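Side-chain contacts in alpha-fucosidase GH29 (Fusarium graminearum, PDB 4PSR), which hydrolyses alpha-L-fucosides to release L-fucose, probably including the alpha-1,6-linked core fucose of glycoproteins: residues 209-214 / 221-226; 255-260 / 267-272; 504-509 / 578-583; 540-543 / 549-552. All coordinates share one frame; numbering follows the deposited sequence. Where two conformers were deposited one is given.

Contact 1: 209-214 / 221-226. With FUL (beta-L-fucopyranose), chain M.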
loop_
_atom_site.group_PDB
_atom_site.type_symbol
_atom_site.label_atom_id
_atom_site.label_comp_id
_atom_site.label_asym_id
_atom_site.label_seq_id
_atom_site.Cartn_x
_atom_site.Cartn_y
_atom_site.Cartn_z
ATOM N N ASP A 209 -17.465 -1.238 17.743
ATOM C CA ASP A 209 -18.481 -2.274 17.537
ATOM C C ASP A 209 -18.578 -2.644 16.050
ATOM O O ASP A 209 -18.798 -3.802 15.700
ATOM C CB ASP A 209 -19.853 -1.827 18.035
ATOM C CG ASP A 209 -19.948 -1.765 19.556
ATOM O OD1 ASP A 209 -19.094 -2.346 20.239
ATOM O OD2 ASP A 209 -20.922 -1.158 20.040
ATOM N N LYS A 210 -18.431 -1.661 15.161
ATOM C CA LYS A 210 -18.425 -1.927 13.723
ATOM C C LYS A 210 -17.254 -2.842 13.346
ATOM O O LYS A 210 -17.418 -3.853 12.619
ATOM C CB LYS A 210 -18.377 -0.618 12.938
ATOM C CG LYS A 210 -19.702 0.109 12.858
ATOM C CD LYS A 210 -19.526 1.533 12.328
ATOM C CE LYS A 210 -20.855 2.185 11.989
ATOM N NZ LYS A 210 -20.602 3.506 11.349
ATOM N N HIS A 211 -16.043 -2.495 13.790
ATOM C CA HIS A 211 -14.893 -3.364 13.553
ATOM C C HIS A 211 -15.099 -4.778 14.086
ATOM O O HIS A 211 -14.838 -5.751 13.387
ATOM C CB HIS A 211 -13.643 -2.835 14.245
ATOM C CG HIS A 211 -12.807 -1.898 13.446
ATOM N ND1 HIS A 211 -12.508 -2.120 12.117
ATOM C CD2 HIS A 211 -12.137 -0.778 13.808
ATOM C CE1 HIS A 211 -11.680 -1.180 11.700
ATOM N NE2 HIS A 211 -11.436 -0.351 12.707
ATOM N N ARG A 212 -15.553 -4.884 15.325
ATOM C CA ARG A 212 -15.729 -6.174 15.982
ATOM C C ARG A 212 -16.718 -7.068 15.229
ATOM O O ARG A 212 -16.461 -8.255 14.994
ATOM C CB ARG A 212 -16.198 -5.967 17.425
ATOM C CG ARG A 212 -16.730 -7.237 18.077
ATOM C CD ARG A 212 -16.799 -7.143 19.589
ATOM N NE ARG A 212 -17.678 -6.059 19.993
ATOM C CZ ARG A 212 -18.050 -5.808 21.241
ATOM N NH1 ARG A 212 -18.852 -4.784 21.485
ATOM N NH2 ARG A 212 -17.616 -6.566 22.236
ATOM N N GLU A 213 -17.849 -6.490 14.857
ATOM C CA GLU A 213 -18.922 -7.222 14.181
ATOM C C GLU A 213 -18.424 -7.656 12.806
ATOM O O GLU A 213 -18.582 -8.817 12.399
ATOM C CB GLU A 213 -20.160 -6.347 14.052
ATOM C CG GLU A 213 -21.409 -7.063 13.530
ATOM C CD GLU A 213 -22.545 -6.088 13.418
ATOM O OE1 GLU A 213 -22.396 -5.140 12.614
ATOM O OE2 GLU A 213 -23.535 -6.164 14.204
ATOM N N MET A 214 -17.797 -6.736 12.069
ATOM C CA MET A 214 -17.309 -7.053 10.736
ATOM C C MET A 214 -16.254 -8.147 10.810
ATOM O O MET A 214 -16.258 -9.094 10.013
ATOM C CB MET A 214 -16.739 -5.786 10.045
ATOM C CG MET A 214 -16.028 -6.047 8.688
ATOM S SD MET A 214 -14.338 -6.659 8.852
ATOM C CE MET A 214 -13.536 -5.202 9.533
ATOM N N ASP A 221 -7.970 -11.197 6.821
ATOM C CA ASP A 221 -6.534 -11.313 6.978
ATOM C C ASP A 221 -5.860 -9.958 7.176
ATOM O O ASP A 221 -4.812 -9.892 7.818
ATOM C CB ASP A 221 -5.973 -12.033 5.767
ATOM C CG ASP A 221 -6.560 -13.412 5.626
ATOM O OD1 ASP A 221 -6.306 -14.248 6.531
ATOM O OD2 ASP A 221 -7.307 -13.666 4.655
ATOM N N ILE A 222 -6.452 -8.925 6.599
ATOM C CA ILE A 222 -5.975 -7.557 6.745
ATOM C C ILE A 222 -7.155 -6.657 7.009
ATOM O O ILE A 222 -8.172 -6.736 6.308
ATOM C CB ILE A 222 -5.284 -7.022 5.456
ATOM C CG1 ILE A 222 -4.096 -7.906 5.010
ATOM C CG2 ILE A 222 -4.827 -5.557 5.661
ATOM C CD1 ILE A 222 -3.749 -7.761 3.513
ATOM N N ILE A 223 -7.072 -5.832 8.053
ATOM C CA ILE A 223 -8.034 -4.735 8.240
ATOM C C ILE A 223 -7.309 -3.418 7.969
ATOM O O ILE A 223 -6.379 -3.031 8.723
ATOM C CB ILE A 223 -8.685 -4.723 9.641
ATOM C CG1 ILE A 223 -9.471 -6.025 9.846
ATOM C CG2 ILE A 223 -9.598 -3.506 9.790
ATOM C CD1 ILE A 223 -10.108 -6.139 11.241
ATOM N N TRP A 224 -7.719 -2.743 6.905
ATOM C CA TRP A 224 -7.141 -1.478 6.469
ATOM C C TRP A 224 -7.978 -0.373 7.090
ATOM O O TRP A 224 -9.211 -0.427 7.047
ATOM C CB TRP A 224 -7.210 -1.476 4.947
ATOM C CG TRP A 224 -6.703 -0.305 4.157
ATOM C CD1 TRP A 224 -5.604 -0.309 3.335
ATOM C CD2 TRP A 224 -7.308 0.981 3.990
ATOM N NE1 TRP A 224 -5.494 0.882 2.675
ATOM C CE2 TRP A 224 -6.514 1.704 3.060
ATOM C CE3 TRP A 224 -8.433 1.611 4.547
ATOM C CZ2 TRP A 224 -6.798 3.023 2.685
ATOM C CZ3 TRP A 224 -8.714 2.936 4.174
ATOM C CH2 TRP A 224 -7.893 3.619 3.250
ATOM N N ASN A 225 -7.304 0.621 7.693
ATOM C CA ASN A 225 -7.964 1.762 8.343
ATOM C C ASN A 225 -7.596 3.071 7.704
ATOM O O ASN A 225 -6.422 3.294 7.376
ATOM C CB ASN A 225 -7.599 1.870 9.828
ATOM C CG ASN A 225 -8.132 0.735 10.636
ATOM O OD1 ASN A 225 -9.253 0.835 11.191
ATOM N ND2 ASN A 225 -7.346 -0.335 10.767
ATOM N N ASP A 226 -8.558 3.978 7.593
ATOM C CA ASP A 226 -8.298 5.331 7.140
ATOM C C ASP A 226 -7.991 6.255 8.331
ATOM O O ASP A 226 -7.991 5.822 9.463
ATOM C CB ASP A 226 -9.489 5.860 6.316
ATOM C CG ASP A 226 -9.078 6.816 5.221
ATOM O OD1 ASP A 226 -7.915 7.321 5.276
ATOM O OD2 ASP A 226 -9.882 7.078 4.323
HETATM C C1 FUL M . -8.548 8.821 1.867
HETATM C C2 FUL M . -10.059 8.895 1.787
HETATM O O2 FUL M . -10.570 10.143 2.282
HETATM C C3 FUL M . -10.405 8.719 0.332
HETATM O O3 FUL M . -11.800 8.856 0.175
HETATM C C4 FUL M . -9.930 7.350 -0.082
HETATM O O4 FUL M . -10.655 6.359 0.641
HETATM C C5 FUL M . -8.434 7.235 0.183
HETATM C C6 FUL M . -7.883 5.861 -0.132
HETATM O O5 FUL M . -8.097 7.529 1.536
HETATM O O1 FUL M . -8.161 9.066 3.195
#
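His211 and Asn225 make the polar touch between the helix and the strand. NE2 of His211 donates to OD1 of Asn225 over 2.9 Å. The bond is weak, because the N-H...O angle is only 126°. OD1 lies at the edge of the imidazole, in its plane, and also comes 3.2 Å from CE1 of His211. The amide plane is turned 71° from the ring. The other end of this amide has its own partner, since ND2 of Asn225 bonds the carbonyl of Thr270.

The rest of the contact is apolar. CG2 of Ile223 approaches the His211 ring obliquely, 3.7 Å from CE1. Met214 leaves the helix with CG opposite its backbone N (chi1 173°), then bends twice. The bends turn its methyl to the tip of Ile223, with CE 3.9 Å from CD1.

Ile223 is tied by backbone bonds to Val268 and Thr270 of the neighbouring strand. One residue past Asn225, Asp226 accepts a 2.7 Å bond at OD1 from O1 of the bound fucose. Asp226 is also held by His171 ND1 and by a salt bridge to Lys272. A carboxylate beside the anomeric end of the sugar, just past barrel strand 222-225, is consistent with the GH29 nucleophile position. Helix 200-218 runs nearly antiparallel to the strand, as an outer helix does against the wall of a TIM barrel.

Contact 2: 255-260 / 267-272. With FUL (beta-L-fucopyranose), chain M.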
loop_
_atom_site.group_PDB
_atom_site.type_symbol
_atom_site.label_atom_id
_atom_site.label_comp_id
_atom_site.label_asym_id
_atom_site.label_seq_id
_atom_site.Cartn_x
_atom_site.Cartn_y
_atom_site.Cartn_z
ATOM N N TYR A 255 -8.582 -6.966 20.435
ATOM C CA TYR A 255 -9.621 -7.883 19.969
ATOM C C TYR A 255 -9.232 -8.590 18.675
ATOM O O TYR A 255 -9.297 -9.811 18.574
ATOM C CB TYR A 255 -10.951 -7.165 19.821
ATOM C CG TYR A 255 -12.138 -8.074 19.636
ATOM C CD1 TYR A 255 -12.916 -8.453 20.718
ATOM C CD2 TYR A 255 -12.500 -8.551 18.384
ATOM C CE1 TYR A 255 -14.010 -9.272 20.571
ATOM C CE2 TYR A 255 -13.609 -9.362 18.222
ATOM C CZ TYR A 255 -14.355 -9.721 19.339
ATOM O OH TYR A 255 -15.467 -10.530 19.216
ATOM N N TYR A 256 -8.765 -7.813 17.706
ATOM C CA TYR A 256 -8.378 -8.374 16.427
ATOM C C TYR A 256 -7.159 -9.288 16.566
ATOM O O TYR A 256 -7.153 -10.394 16.005
ATOM C CB TYR A 256 -8.099 -7.241 15.450
ATOM C CG TYR A 256 -7.815 -7.689 14.017
ATOM C CD1 TYR A 256 -8.479 -8.776 13.442
ATOM C CD2 TYR A 256 -6.900 -7.001 13.219
ATOM C CE1 TYR A 256 -8.260 -9.141 12.108
ATOM C CE2 TYR A 256 -6.667 -7.369 11.894
ATOM C CZ TYR A 256 -7.348 -8.435 11.353
ATOM O OH TYR A 256 -7.097 -8.766 10.028
ATOM N N PHE A 257 -6.126 -8.859 17.297
ATOM C CA PHE A 257 -4.930 -9.683 17.435
ATOM C C PHE A 257 -5.243 -10.972 18.218
ATOM O O PHE A 257 -4.704 -12.039 17.919
ATOM C CB PHE A 257 -3.782 -8.888 18.092
ATOM C CG PHE A 257 -3.324 -7.689 17.307
ATOM C CD1 PHE A 257 -3.620 -7.539 15.957
ATOM C CD2 PHE A 257 -2.573 -6.702 17.929
ATOM C CE1 PHE A 257 -3.183 -6.421 15.267
ATOM C CE2 PHE A 257 -2.155 -5.567 17.246
ATOM C CZ PHE A 257 -2.429 -5.442 15.897
ATOM N N ASN A 258 -6.163 -10.904 19.179
ATOM C CA ASN A 258 -6.594 -12.123 19.873
ATOM C C ASN A 258 -7.385 -13.053 18.958
ATOM O O ASN A 258 -7.208 -14.264 19.004
ATOM C CB ASN A 258 -7.424 -11.792 21.113
ATOM C CG ASN A 258 -6.572 -11.330 22.268
ATOM O OD1 ASN A 258 -5.426 -11.755 22.405
ATOM N ND2 ASN A 258 -7.129 -10.475 23.118
ATOM N N ARG A 259 -8.265 -12.493 18.138
ATOM C CA ARG A 259 -9.002 -13.331 17.202
ATOM C C ARG A 259 -8.042 -14.002 16.223
ATOM O O ARG A 259 -8.223 -15.161 15.883
ATOM C CB ARG A 259 -10.064 -12.538 16.445
ATOM C CG ARG A 259 -11.276 -12.144 17.272
ATOM C CD ARG A 259 -11.924 -13.322 17.955
ATOM N NE ARG A 259 -13.317 -13.038 18.296
ATOM C CZ ARG A 259 -14.012 -13.670 19.237
ATOM N NH1 ARG A 259 -13.454 -14.640 19.955
ATOM N NH2 ARG A 259 -15.276 -13.326 19.463
ATOM N N GLY A 260 -7.004 -13.293 15.770
ATOM C CA GLY A 260 -6.037 -13.896 14.869
ATOM C C GLY A 260 -5.418 -15.138 15.464
ATOM O O GLY A 260 -5.281 -16.168 14.796
ATOM N N VAL A 267 -2.548 -12.047 11.246
ATOM C CA VAL A 267 -3.372 -10.966 10.718
ATOM C C VAL A 267 -2.595 -9.675 10.687
ATOM O O VAL A 267 -1.571 -9.509 11.368
ATOM C CB VAL A 267 -4.708 -10.787 11.490
ATOM C CG1 VAL A 267 -5.489 -12.090 11.439
ATOM C CG2 VAL A 267 -4.488 -10.301 12.953
ATOM N N VAL A 268 -3.082 -8.746 9.878
ATOM C CA VAL A 268 -2.437 -7.450 9.675
ATOM C C VAL A 268 -3.447 -6.341 9.817
ATOM O O VAL A 268 -4.582 -6.457 9.350
ATOM C CB VAL A 268 -1.847 -7.366 8.257
ATOM C CG1 VAL A 268 -1.239 -6.000 7.950
ATOM C CG2 VAL A 268 -0.815 -8.462 8.060
ATOM N N THR A 269 -3.068 -5.230 10.464
ATOM C CA THR A 269 -3.865 -4.024 10.340
ATOM C C THR A 269 -3.001 -2.856 9.865
ATOM O O THR A 269 -1.816 -2.758 10.220
ATOM C CB THR A 269 -4.631 -3.691 11.654
ATOM O OG1 THR A 269 -5.645 -2.718 11.405
ATOM C CG2 THR A 269 -3.692 -3.199 12.756
ATOM N N THR A 270 -3.560 -2.051 8.973
ATOM C CA THR A 270 -2.860 -0.905 8.398
ATOM C C THR A 270 -3.527 0.403 8.853
ATOM O O THR A 270 -4.704 0.420 9.266
ATOM C CB THR A 270 -2.806 -0.931 6.828
ATOM O OG1 THR A 270 -4.103 -0.632 6.300
ATOM C CG2 THR A 270 -2.334 -2.269 6.276
ATOM N N TYR A 271 -2.772 1.483 8.813
ATOM C CA TYR A 271 -3.309 2.794 9.178
ATOM C C TYR A 271 -2.516 3.826 8.377
ATOM O O TYR A 271 -1.400 3.522 7.923
ATOM C CB TYR A 271 -3.267 3.051 10.701
ATOM C CG TYR A 271 -1.867 3.261 11.203
ATOM C CD1 TYR A 271 -0.896 2.267 11.107
ATOM C CD2 TYR A 271 -1.508 4.495 11.747
ATOM C CE1 TYR A 271 0.386 2.491 11.511
ATOM C CE2 TYR A 271 -0.220 4.731 12.159
ATOM C CZ TYR A 271 0.724 3.735 12.047
ATOM O OH TYR A 271 2.029 3.996 12.434
ATOM N N LYS A 272 -3.076 5.017 8.183
ATOM C CA LYS A 272 -2.395 6.018 7.342
ATOM C C LYS A 272 -1.092 6.485 8.000
ATOM O O LYS A 272 -1.049 6.733 9.192
ATOM C CB LYS A 272 -3.308 7.187 6.989
ATOM C CG LYS A 272 -4.481 6.788 6.122
ATOM C CD LYS A 272 -4.021 6.299 4.731
ATOM C CE LYS A 272 -5.176 5.987 3.795
ATOM N NZ LYS A 272 -5.852 7.228 3.358
HETATM C C1 FUL M . -8.548 8.821 1.867
HETATM C C2 FUL M . -10.059 8.895 1.787
HETATM O O2 FUL M . -10.570 10.143 2.282
HETATM C C3 FUL M . -10.405 8.719 0.332
HETATM O O3 FUL M . -11.800 8.856 0.175
HETATM C C4 FUL M . -9.930 7.350 -0.082
HETATM O O4 FUL M . -10.655 6.359 0.641
HETATM C C5 FUL M . -8.434 7.235 0.183
HETATM C C6 FUL M . -7.883 5.861 -0.132
HETATM O O5 FUL M . -8.097 7.529 1.536
HETATM O O1 FUL M . -8.161 9.066 3.195
#
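Tyr256 holds CG opposite its backbone N (chi1 -174°), which lays one ring face against Val267. Val267 in turn sets CG2 between its own N and carbonyl carbon, pointing at that ring. The result is a CH-pi contact: CG2 of Val267 lies 3.8 Å from the centroid of the Tyr256 ring, 14° off the normal. CB of Val267 is also close, 3.5 Å from Tyr256 CZ. The edge of the same ring meets backbone, with CE2 of Tyr256 3.4 Å from the carbonyl O of Val268.

Helix 246-263 packs here on the outside of strand 268-272 of the TIM barrel. The backbones come close at Gly260, which has no side chain on the side facing Val267; its CA is 3.9 Å from CG1 of Val267. Phe257 offers its edge: CD1 touches Val267 CG2, and CZ is 4.1 Å from CG2 of Thr269. The hydroxyl of Tyr256 bonds the carbonyl of Pro220, and that of Thr269 bonds the carbonyl of Ile223. Phe257 also stacks on His17, one of the sodium ligands. At the far end of the strand, NZ of Lys272 donates to the ring oxygen O5 of the fucose at 2.9 Å.

Contact 3: 504-509 / 578-583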
loop_
_atom_site.group_PDB
_atom_site.type_symbol
_atom_site.label_atom_id
_atom_site.label_comp_id
_atom_site.label_asym_id
_atom_site.label_seq_id
_atom_site.Cartn_x
_atom_site.Cartn_y
_atom_site.Cartn_z
ATOM N N ALA A 504 27.141 5.320 2.715
ATOM C CA ALA A 504 28.036 4.523 3.530
ATOM C C ALA A 504 27.646 3.060 3.400
ATOM O O ALA A 504 26.610 2.724 2.813
ATOM C CB ALA A 504 27.976 4.977 4.973
ATOM N N ALA A 505 28.494 2.171 3.926
ATOM C CA ALA A 505 28.155 0.757 4.043
ATOM C C ALA A 505 28.681 0.261 5.386
ATOM O O ALA A 505 29.827 0.584 5.762
ATOM C CB ALA A 505 28.747 -0.066 2.878
ATOM N N VAL A 506 27.854 -0.502 6.107
ATOM C CA VAL A 506 28.256 -1.052 7.400
ATOM C C VAL A 506 28.434 -2.560 7.287
ATOM O O VAL A 506 27.747 -3.196 6.508
ATOM C CB VAL A 506 27.252 -0.708 8.521
ATOM C CG1 VAL A 506 27.323 0.784 8.844
ATOM C CG2 VAL A 506 25.816 -1.096 8.133
ATOM N N PHE A 507 29.386 -3.107 8.054
ATOM C CA PHE A 507 29.806 -4.507 7.946
ATOM C C PHE A 507 29.930 -5.183 9.309
ATOM O O PHE A 507 30.194 -4.535 10.328
ATOM C CB PHE A 507 31.156 -4.579 7.223
ATOM C CG PHE A 507 31.096 -4.128 5.806
ATOM C CD1 PHE A 507 31.353 -2.797 5.490
ATOM C CD2 PHE A 507 30.742 -5.004 4.791
ATOM C CE1 PHE A 507 31.278 -2.351 4.200
ATOM C CE2 PHE A 507 30.664 -4.555 3.474
ATOM C CZ PHE A 507 30.934 -3.216 3.188
ATOM N N SER A 508 29.760 -6.501 9.314
ATOM C CA SER A 508 29.786 -7.294 10.540
ATOM C C SER A 508 31.197 -7.726 10.948
ATOM O O SER A 508 31.396 -8.195 12.064
ATOM C CB SER A 508 28.891 -8.526 10.398
ATOM O OG SER A 508 29.427 -9.429 9.432
ATOM N N LYS A 509 32.161 -7.562 10.049
ATOM C CA LYS A 509 33.568 -7.793 10.385
ATOM C C LYS A 509 34.350 -6.504 10.360
ATOM O O LYS A 509 33.933 -5.528 9.736
ATOM C CB LYS A 509 34.192 -8.814 9.443
ATOM C CG LYS A 509 33.569 -10.160 9.606
ATOM C CD LYS A 509 34.244 -11.218 8.750
ATOM C CE LYS A 509 33.374 -12.466 8.652
ATOM N NZ LYS A 509 32.781 -12.849 9.970
ATOM N N GLY A 578 23.777 2.135 17.861
ATOM C CA GLY A 578 22.351 1.843 17.814
ATOM C C GLY A 578 21.652 2.436 16.589
ATOM O O GLY A 578 20.617 1.932 16.157
ATOM N N SER A 579 22.204 3.508 16.054
ATOM C CA SER A 579 21.579 4.228 14.943
ATOM C C SER A 579 22.616 5.095 14.237
ATOM O O SER A 579 23.667 5.433 14.815
ATOM C CB SER A 579 20.367 5.052 15.426
ATOM O OG SER A 579 20.686 5.898 16.524
ATOM N N ILE A 580 22.340 5.453 12.986
ATOM C CA ILE A 580 23.313 6.152 12.145
ATOM C C ILE A 580 22.655 7.226 11.284
ATOM O O ILE A 580 21.576 6.991 10.740
ATOM C CB ILE A 580 24.049 5.162 11.193
ATOM C CG1 ILE A 580 24.741 4.042 11.989
ATOM C CG2 ILE A 580 25.042 5.917 10.288
ATOM C CD1 ILE A 580 25.263 2.887 11.127
ATOM N N VAL A 581 23.296 8.387 11.166
ATOM C CA VAL A 581 22.868 9.446 10.253
ATOM C C VAL A 581 23.953 9.648 9.216
ATOM O O VAL A 581 25.103 9.931 9.559
ATOM C CB VAL A 581 22.631 10.782 10.987
ATOM C CG1 VAL A 581 22.214 11.901 10.007
ATOM C CG2 VAL A 581 21.589 10.597 12.063
ATOM N N VAL A 582 23.600 9.503 7.948
ATOM C CA VAL A 582 24.554 9.632 6.863
ATOM C C VAL A 582 24.232 10.953 6.151
ATOM O O VAL A 582 23.093 11.171 5.746
ATOM C CB VAL A 582 24.448 8.431 5.938
ATOM C CG1 VAL A 582 25.493 8.508 4.847
ATOM C CG2 VAL A 582 24.606 7.137 6.756
ATOM N N SER A 583 25.230 11.822 6.036
ATOM C CA SER A 583 25.026 13.188 5.544
ATOM C C SER A 583 26.046 13.543 4.467
ATOM O O SER A 583 27.143 12.977 4.415
ATOM C CB SER A 583 25.142 14.190 6.699
ATOM O OG SER A 583 24.356 13.815 7.824
#
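Ala504 opens the contact against Val582, where the two strands come nearest, with CA atoms 7.0 Å apart. Its methyl CB points at the opposite strand and meets CG1 of Val582 at 4.3 Å. The backbone N of Ala504 is about as near, 4.2 Å from the same methyl. Val582 reaches it by placing CG1 opposite its own backbone N (chi1 -177°).

Two residues on, Val506 makes the second touch. Its CG1 comes 3.7 Å from CD1 of Ile580, and the two side chains lie alongside one another, pointing opposite ways. The CA atoms of Val506 and Ile580 stand 9.9 Å apart, farther than at Ala504. The extended chain of Ile580 (chi2 169°) carries CD1 toward Val506 and helps to span that distance. Ala504 and Val506 both rest on Ile542 of the strand beside them.

These residues line the inside of a beta sandwich. Strand 504-507 belongs to one four-stranded antiparallel sheet and strand 579-584 to the other. The touching side chains, Ala504 and Val506 on one strand and Ile580 and Val582 on the other, are all buried and apolar. Between the last two, Val581 turns from this interior and touches a mannose of a glycan.

Phe507 is still buried but takes no part in the contact. After it the chain comes to the surface at Ser508 and Lys509. There the carbonyl of Lys509 bonds the hydroxyl of Ser541.

Contact 4: 540-543 / 549-552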
loop_
_atom_site.group_PDB
_atom_site.type_symbol
_atom_site.label_atom_id
_atom_site.label_comp_id
_atom_site.label_asym_id
_atom_site.label_seq_id
_atom_site.Cartn_x
_atom_site.Cartn_y
_atom_site.Cartn_z
ATOM N N ARG A 540 30.866 -3.835 13.001
ATOM C CA ARG A 540 32.272 -3.761 13.411
ATOM C C ARG A 540 33.134 -2.896 12.498
ATOM O O ARG A 540 34.302 -2.638 12.790
ATOM C CB ARG A 540 32.874 -5.172 13.518
ATOM C CG ARG A 540 32.317 -6.028 14.674
ATOM C CD ARG A 540 32.708 -5.502 16.045
ATOM N NE ARG A 540 33.857 -4.606 15.962
ATOM C CZ ARG A 540 35.127 -4.995 15.958
ATOM N NH1 ARG A 540 36.086 -4.084 15.858
ATOM N NH2 ARG A 540 35.443 -6.285 16.049
ATOM N N SER A 541 32.580 -2.439 11.379
ATOM C CA SER A 541 33.276 -1.489 10.531
ATOM C C SER A 541 32.264 -0.752 9.640
ATOM O O SER A 541 31.129 -1.205 9.453
ATOM C CB SER A 541 34.397 -2.145 9.697
ATOM O OG SER A 541 33.914 -3.131 8.792
ATOM N N ILE A 542 32.705 0.385 9.123
ATOM C CA ILE A 542 31.903 1.187 8.215
ATOM C C ILE A 542 32.811 1.815 7.177
ATOM O O ILE A 542 33.914 2.294 7.509
ATOM C CB ILE A 542 31.138 2.272 8.980
ATOM C CG1 ILE A 542 30.284 3.124 8.023
ATOM C CG2 ILE A 542 32.084 3.162 9.768
ATOM C CD1 ILE A 542 29.273 3.987 8.751
ATOM N N ARG A 543 32.369 1.803 5.926
ATOM C CA ARG A 543 33.018 2.540 4.857
ATOM C C ARG A 543 32.144 3.735 4.471
ATOM O O ARG A 543 30.990 3.563 4.043
ATOM C CB ARG A 543 33.254 1.672 3.636
ATOM C CG ARG A 543 34.189 2.320 2.634
ATOM C CD ARG A 543 34.857 1.271 1.760
ATOM N NE ARG A 543 33.901 0.276 1.284
ATOM C CZ ARG A 543 34.199 -0.984 0.997
ATOM N NH1 ARG A 543 33.246 -1.793 0.555
ATOM N NH2 ARG A 543 35.441 -1.438 1.149
ATOM N N LYS A 549 29.714 12.183 5.353
ATOM C CA LYS A 549 30.082 11.844 6.718
ATOM C C LYS A 549 29.002 10.964 7.323
ATOM O O LYS A 549 27.844 10.971 6.869
ATOM C CB LYS A 549 30.315 13.090 7.573
ATOM C CG LYS A 549 29.101 13.976 7.765
ATOM C CD LYS A 549 29.435 15.116 8.707
ATOM C CE LYS A 549 28.302 16.130 8.785
ATOM N NZ LYS A 549 28.637 17.257 9.689
ATOM N N ALA A 550 29.371 10.163 8.317
ATOM C CA ALA A 550 28.410 9.354 9.056
ATOM C C ALA A 550 28.522 9.680 10.525
ATOM O O ALA A 550 29.633 9.767 11.052
ATOM C CB ALA A 550 28.643 7.861 8.821
ATOM N N THR A 551 27.384 9.849 11.187
ATOM C CA THR A 551 27.344 10.080 12.616
ATOM C C THR A 551 26.717 8.868 13.274
ATOM O O THR A 551 25.585 8.487 12.949
ATOM C CB THR A 551 26.567 11.367 12.916
ATOM O OG1 THR A 551 27.166 12.436 12.186
ATOM C CG2 THR A 551 26.587 11.697 14.381
ATOM N N LEU A 552 27.481 8.221 14.157
ATOM C CA LEU A 552 27.030 7.030 14.854
ATOM C C LEU A 552 26.478 7.442 16.191
ATOM O O LEU A 552 27.107 8.234 16.887
ATOM C CB LEU A 552 28.201 6.075 15.133
ATOM C CG LEU A 552 29.080 5.687 13.964
ATOM C CD1 LEU A 552 30.192 4.733 14.413
ATOM C CD2 LEU A 552 28.241 5.044 12.919
#
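Ile542 meets Ala550 and Leu552 across the contact, and all three side chains are apolar and buried. The side chain of Ile542 is fully extended: CG1 stands opposite the backbone N (chi1 -180°) and chi2 is 167°. This carries CD1 across to the facing sheet. CD1 of Ile542 lies 3.9 Å from CB of Ala550, so that methyl meets methyl directly. The same CD1 is 4.4 Å from CD2 of Leu552, a looser touch. Leu565 packs on both Ile542 and Leu552.

Backbone bonds tie each strand into its own sheet, not to the other strand. The nearest CA atoms across the contact, those of Ile542 and Ala550, are 8.9 Å apart, too far for strand pairing. Arg540 and Ser541 both face Phe507, which makes a classic beta bulge at the start of strand 541-544. The two strands follow each other closely in sequence yet belong to different sheets of the sandwich. They form a beta arch, not a hairpin.

Charged groups lie outside this meeting. NH2 of Arg543, for one, forms a salt bridge with Glu569.

Across the two segments the meeting is purely hydrocarbon, between buried side chains. Its hold comes from dispersion and the exclusion of water, over a modest area and without directional bonds.

In the fold
From the N terminus, contact 1 comes first and joins helix 200-218 to strand 222-225, with six residues between its segments, most of them still helix. Contact 2 follows in series and joins helix 246-263 to strand 268-272, again with six residues between its segments, three of them helix. The two strands are neighbours in the barrel, and both contacts reach the bound fucose. The C-terminal sandwich lies well apart, with the centres of contacts 1 and 3 about 39 Å from each other. Contact 3 closes a long loop of 68 residues. Contact 4 is nested inside it and spans only five. Their centres are about 5 Å apart, and together they join the two four-stranded sheets.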